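Local coordinates for CDA peptide synthetase I (Streptomyces coelicolor, PDB 4JN3), which is a multidomain nonribosomal peptide synthetase, represented in this structure by its first condensation domain, at residues 81-86 against 96-101; 17-22 against 155-160. All coordinates share one frame; numbering follows the deposited sequence.

Contact 1. Residues 81-86 against 96-101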
# COMPACT_ATOMS: atom_id res chain seq x y z
N PRO A 81 1.62 -22.01 -13.15
CA PRO A 81 1.66 -22.76 -11.89
C PRO A 81 3.10 -23.02 -11.44
O PRO A 81 4.00 -23.02 -12.27
CB PRO A 81 0.98 -24.09 -12.25
CG PRO A 81 0.10 -23.76 -13.41
CD PRO A 81 0.83 -22.70 -14.19
N PRO A 82 3.31 -23.21 -10.13
CA PRO A 82 4.63 -23.61 -9.63
C PRO A 82 4.94 -25.04 -10.05
O PRO A 82 4.04 -25.75 -10.51
CB PRO A 82 4.46 -23.55 -8.11
CG PRO A 82 3.23 -22.72 -7.88
CD PRO A 82 2.34 -23.00 -9.05
N ALA A 83 6.19 -25.45 -9.89
CA ALA A 83 6.59 -26.82 -10.20
C ALA A 83 5.86 -27.78 -9.27
O ALA A 83 5.46 -27.40 -8.17
CB ALA A 83 8.09 -26.96 -10.04
N PRO A 84 5.68 -29.04 -9.71
CA PRO A 84 5.07 -30.04 -8.83
C PRO A 84 5.87 -30.19 -7.54
O PRO A 84 7.07 -29.94 -7.53
CB PRO A 84 5.15 -31.32 -9.66
CG PRO A 84 5.17 -30.85 -11.08
CD PRO A 84 5.97 -29.57 -11.05
N GLU A 85 5.21 -30.60 -6.46
CA GLU A 85 5.89 -30.78 -5.19
C GLU A 85 7.10 -31.69 -5.36
O GLU A 85 7.00 -32.76 -5.96
CB GLU A 85 4.93 -31.36 -4.15
CG GLU A 85 5.53 -31.56 -2.76
CD GLU A 85 5.86 -30.25 -2.07
OE1 GLU A 85 5.41 -29.18 -2.55
OE2 GLU A 85 6.57 -30.28 -1.04
N GLY A 86 8.25 -31.26 -4.86
CA GLY A 86 9.46 -32.06 -4.91
C GLY A 86 10.28 -31.91 -6.18
O GLY A 86 11.41 -32.40 -6.26
N VAL A 96 6.74 -24.05 -20.55
CA VAL A 96 6.18 -22.95 -19.76
C VAL A 96 6.99 -22.81 -18.47
O VAL A 96 7.19 -23.79 -17.76
CB VAL A 96 4.71 -23.21 -19.39
CG1 VAL A 96 4.16 -22.02 -18.58
CG2 VAL A 96 3.88 -23.45 -20.64
N PRO A 97 7.45 -21.58 -18.17
CA PRO A 97 8.22 -21.41 -16.93
C PRO A 97 7.35 -21.69 -15.71
O PRO A 97 6.17 -21.35 -15.70
CB PRO A 97 8.63 -19.94 -16.96
CG PRO A 97 7.64 -19.28 -17.87
CD PRO A 97 7.28 -20.32 -18.90
N TYR A 98 7.92 -22.34 -14.70
CA TYR A 98 7.25 -22.58 -13.43
C TYR A 98 7.46 -21.37 -12.54
O TYR A 98 8.56 -20.82 -12.49
CB TYR A 98 7.85 -23.80 -12.73
CG TYR A 98 7.38 -25.15 -13.22
CD1 TYR A 98 6.04 -25.39 -13.48
CD2 TYR A 98 8.28 -26.20 -13.38
CE1 TYR A 98 5.61 -26.64 -13.91
CE2 TYR A 98 7.86 -27.45 -13.80
CZ TYR A 98 6.53 -27.66 -14.07
OH TYR A 98 6.11 -28.91 -14.50
N THR A 99 6.42 -20.96 -11.82
CA THR A 99 6.57 -19.95 -10.79
C THR A 99 7.45 -20.52 -9.68
O THR A 99 7.12 -21.52 -9.07
CB THR A 99 5.21 -19.53 -10.21
OG1 THR A 99 4.55 -18.68 -11.15
CG2 THR A 99 5.39 -18.77 -8.89
N PRO A 100 8.60 -19.88 -9.44
CA PRO A 100 9.45 -20.37 -8.36
C PRO A 100 8.89 -19.95 -7.00
O PRO A 100 8.22 -18.92 -6.90
CB PRO A 100 10.79 -19.67 -8.62
CG PRO A 100 10.41 -18.41 -9.31
CD PRO A 100 9.18 -18.71 -10.12
N VAL A 101 9.15 -20.76 -5.98
CA VAL A 101 8.73 -20.43 -4.63
C VAL A 101 9.90 -20.71 -3.69
O VAL A 101 10.26 -21.87 -3.46
CB VAL A 101 7.51 -21.25 -4.18
CG1 VAL A 101 7.14 -20.89 -2.74
CG2 VAL A 101 6.34 -21.02 -5.11
O HOH W 1 3.76 -22.96 -15.10
O HOH W 2 8.06 -23.88 -8.24

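Contact 2. Residues 17-22 against 155-160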
# COMPACT_ATOMS: atom_id res chain seq x y z
N HIS A 17 -2.82 -2.10 -15.54
CA HIS A 17 -2.52 -1.50 -16.84
C HIS A 17 -1.65 -0.25 -16.67
O HIS A 17 -0.69 -0.04 -17.41
CB HIS A 17 -3.79 -1.17 -17.61
CG HIS A 17 -3.54 -0.64 -18.99
ND1 HIS A 17 -2.93 -1.39 -19.97
CD2 HIS A 17 -3.78 0.58 -19.54
CE1 HIS A 17 -2.82 -0.66 -21.07
NE2 HIS A 17 -3.33 0.53 -20.84
N GLU A 18 -1.99 0.57 -15.67
CA GLU A 18 -1.26 1.80 -15.41
C GLU A 18 0.15 1.53 -14.89
O GLU A 18 1.10 2.23 -15.24
CB GLU A 18 -2.04 2.70 -14.43
CG GLU A 18 -3.32 3.28 -15.03
CD GLU A 18 -3.06 4.13 -16.28
OE1 GLU A 18 -1.95 4.70 -16.39
OE2 GLU A 18 -3.95 4.21 -17.15
N VAL A 19 0.29 0.50 -14.05
CA VAL A 19 1.61 0.10 -13.60
C VAL A 19 2.44 -0.37 -14.80
O VAL A 19 3.61 -0.01 -14.93
CB VAL A 19 1.55 -1.01 -12.54
CG1 VAL A 19 2.95 -1.56 -12.29
CG2 VAL A 19 0.95 -0.46 -11.25
N TRP A 20 1.83 -1.17 -15.67
CA TRP A 20 2.53 -1.68 -16.84
C TRP A 20 3.02 -0.54 -17.74
O TRP A 20 4.16 -0.55 -18.20
CB TRP A 20 1.65 -2.65 -17.63
CG TRP A 20 2.36 -3.30 -18.77
CD1 TRP A 20 3.10 -4.45 -18.73
CD2 TRP A 20 2.40 -2.85 -20.13
NE1 TRP A 20 3.60 -4.73 -19.98
CE2 TRP A 20 3.18 -3.77 -20.86
CE3 TRP A 20 1.84 -1.75 -20.80
CZ2 TRP A 20 3.42 -3.62 -22.22
CZ3 TRP A 20 2.08 -1.61 -22.16
CH2 TRP A 20 2.86 -2.54 -22.85
N LEU A 21 2.16 0.44 -17.99
CA LEU A 21 2.54 1.60 -18.79
C LEU A 21 3.73 2.33 -18.17
O LEU A 21 4.70 2.66 -18.85
CB LEU A 21 1.37 2.57 -18.95
CG LEU A 21 0.23 2.15 -19.89
CD1 LEU A 21 -0.89 3.18 -19.86
CD2 LEU A 21 0.75 1.95 -21.31
N ALA A 22 3.63 2.59 -16.87
CA ALA A 22 4.68 3.30 -16.15
C ALA A 22 5.99 2.52 -16.17
O ALA A 22 7.06 3.10 -16.33
CB ALA A 22 4.25 3.58 -14.72
N GLY A 155 8.33 -9.02 -0.26
CA GLY A 155 8.61 -8.04 -1.29
C GLY A 155 7.86 -8.43 -2.55
O GLY A 155 7.76 -9.61 -2.87
N VAL A 156 7.29 -7.45 -3.25
CA VAL A 156 6.49 -7.74 -4.43
C VAL A 156 6.73 -6.73 -5.54
O VAL A 156 7.28 -5.65 -5.31
CB VAL A 156 4.98 -7.74 -4.10
CG1 VAL A 156 4.66 -8.82 -3.08
CG2 VAL A 156 4.53 -6.37 -3.60
N HIS A 157 6.31 -7.07 -6.75
CA HIS A 157 6.13 -6.04 -7.75
C HIS A 157 4.73 -5.46 -7.56
O HIS A 157 3.77 -6.21 -7.39
CB HIS A 157 6.30 -6.58 -9.16
CG HIS A 157 6.49 -5.51 -10.19
ND1 HIS A 157 5.47 -4.65 -10.56
CD2 HIS A 157 7.57 -5.14 -10.90
CE1 HIS A 157 5.93 -3.81 -11.47
NE2 HIS A 157 7.20 -4.08 -11.69
N HIS A 158 4.63 -4.13 -7.56
CA HIS A 158 3.36 -3.42 -7.41
C HIS A 158 2.28 -4.00 -8.31
O HIS A 158 1.10 -4.03 -7.95
CB HIS A 158 3.58 -1.94 -7.74
CG HIS A 158 2.65 -1.01 -7.03
ND1 HIS A 158 2.35 -1.12 -5.69
CD2 HIS A 158 1.99 0.09 -7.47
CE1 HIS A 158 1.53 -0.15 -5.34
NE2 HIS A 158 1.29 0.60 -6.40
N ILE A 159 2.67 -4.47 -9.50
CA ILE A 159 1.70 -4.95 -10.47
C ILE A 159 0.91 -6.19 -10.02
O ILE A 159 -0.17 -6.46 -10.54
CB ILE A 159 2.34 -5.18 -11.87
CG1 ILE A 159 1.28 -5.01 -12.96
CG2 ILE A 159 2.99 -6.56 -11.94
CD1 ILE A 159 1.84 -5.09 -14.37
N VAL A 160 1.44 -6.94 -9.05
CA VAL A 160 0.75 -8.17 -8.64
C VAL A 160 0.06 -8.11 -7.27
O VAL A 160 -0.86 -8.88 -7.02
CB VAL A 160 1.68 -9.42 -8.69
CG1 VAL A 160 2.15 -9.68 -10.11
CG2 VAL A 160 2.86 -9.27 -7.73

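Contact 1. Residues 81-86 against 96-101
P81 and P82 run past Y98 and T99 as two extended lengths of loop whose directions differ by 72°. The single direct backbone hydrogen bond between them goes from T99 N to P81 O (3.2 Å, 156° at the hydrogen). P81 O is gripped further: a water bridges it to P97 O by donating to both. A second water accepts from A83 N at 2.9 Å and donates to T99 O, linking the two backbones a residue further on. Prolines have no N-H to offer, so across this contact the donors are T99 N, directly, and A83 N, through water; the Y98 backbone pairs with V90.

The Y98 ring carries most of the side-chain contact. With chi1 at -81° its CG lies beside the backbone N, which swings the ring against the A83 backbone. A83 CA sits over the ring centre, 3.5 Å from the centroid and almost on its normal, a CH-pi contact. The methyl follows onto the same face, A83 CB reaching Y98 CD2 at 3.4 Å; alanine suits this place because its small side chain allows the main chain itself to lie on the aromatic. P84 crosses the tyrosine at about a right angle, its CD 3.6 Å from Y98 CZ. At the ring edge, P81 O approaches Y98 CD1 to 3.4 Å. Although P82 points away overall, its CB still touches V101 CG2 loosely, while helix 46-58 packs on both residues. T99 OG1 is hydrogen-bonded to C80 O, just before P81.

Residues 81-84 have polyproline II-like backbone angles, and 97-100 are broadly similar, with T99 departing most. Two such proline-rich lengths, joined by few direct bonds, bridging waters and an aromatic laid on the chain, form a surface loop of the condensation domain.

Contact 2. Residues 17-22 against 155-160
V19 points from its helix into the turn formed by H157, H158 and I159, and the direct contacts across this interface are apolar. Its two methyls divide the work. CG1, anti to the backbone N, packs on I159 CB at 3.7 Å, whereas CG2 goes to H158 CD2 at 4.0 Å. The isoleucine reaches back along the helix surface: I159 CD1 lies 4.1 Å from W20 CB, the indole itself leading away. Branched aliphatic residues suit this buried seam: the valine's two methyls reach different partners, while the longer isoleucine covers both V19 and W20 CB.

The imidazoles meet the same valine differently. H157 presents its edge, CE1 lying 3.8 Å from V19 CG1 near the ring plane, and the H158 side chain crosses the valine at about a right angle.

No hydrogen bond joins the two segments themselves; polar links from the same helix come from Q16 and Q23. Within the turn, H157 ND1 accepts I159 N at 3.0 Å; the bond is nearly straight (168°) and lies in the ring plane. NE2 is bonded to Q23 OE1 of helix 14-25, so bonds at both ring nitrogens probably fix its rotation. V160 N bonds to H157 O, closing a type I turn about H158 and I159. H157 and H158 open the HHxxxDG signature of condensation domains.

Around the seam, Q16 bonds I159 O, F67 of strand 65-69 packs on I159, and W20 leans on T69 and P75. T34 of strand 33-40 touches H158, as does M308. Helix 14-25 thus lies beside the end of strand 149-157, where the chain leaves the six-stranded mixed sheet.

Overall arrangement
From the N terminus, helix 14-25 supplies the first half of contact 2. The chain then forms strand 33-40, helix 46-58 and strands 65-69 and 75-79 before entering the loop of contact 1, a local closure with nine residues between its segments. Strand 103-107, helix 114-126 and strand 138-146 follow, and strand 149-157 returns to helix 14-25, so contact 2 closes a loop of 132 residues within which contact 1 is nested. Their centres are 22 Å apart, with nearest atoms about 9 Å apart. Contact 1 shapes a peripheral loop leading to edge strand 103-107; contact 2 ties the first helix to the end of an inner strand of the same sheet and the turn after it.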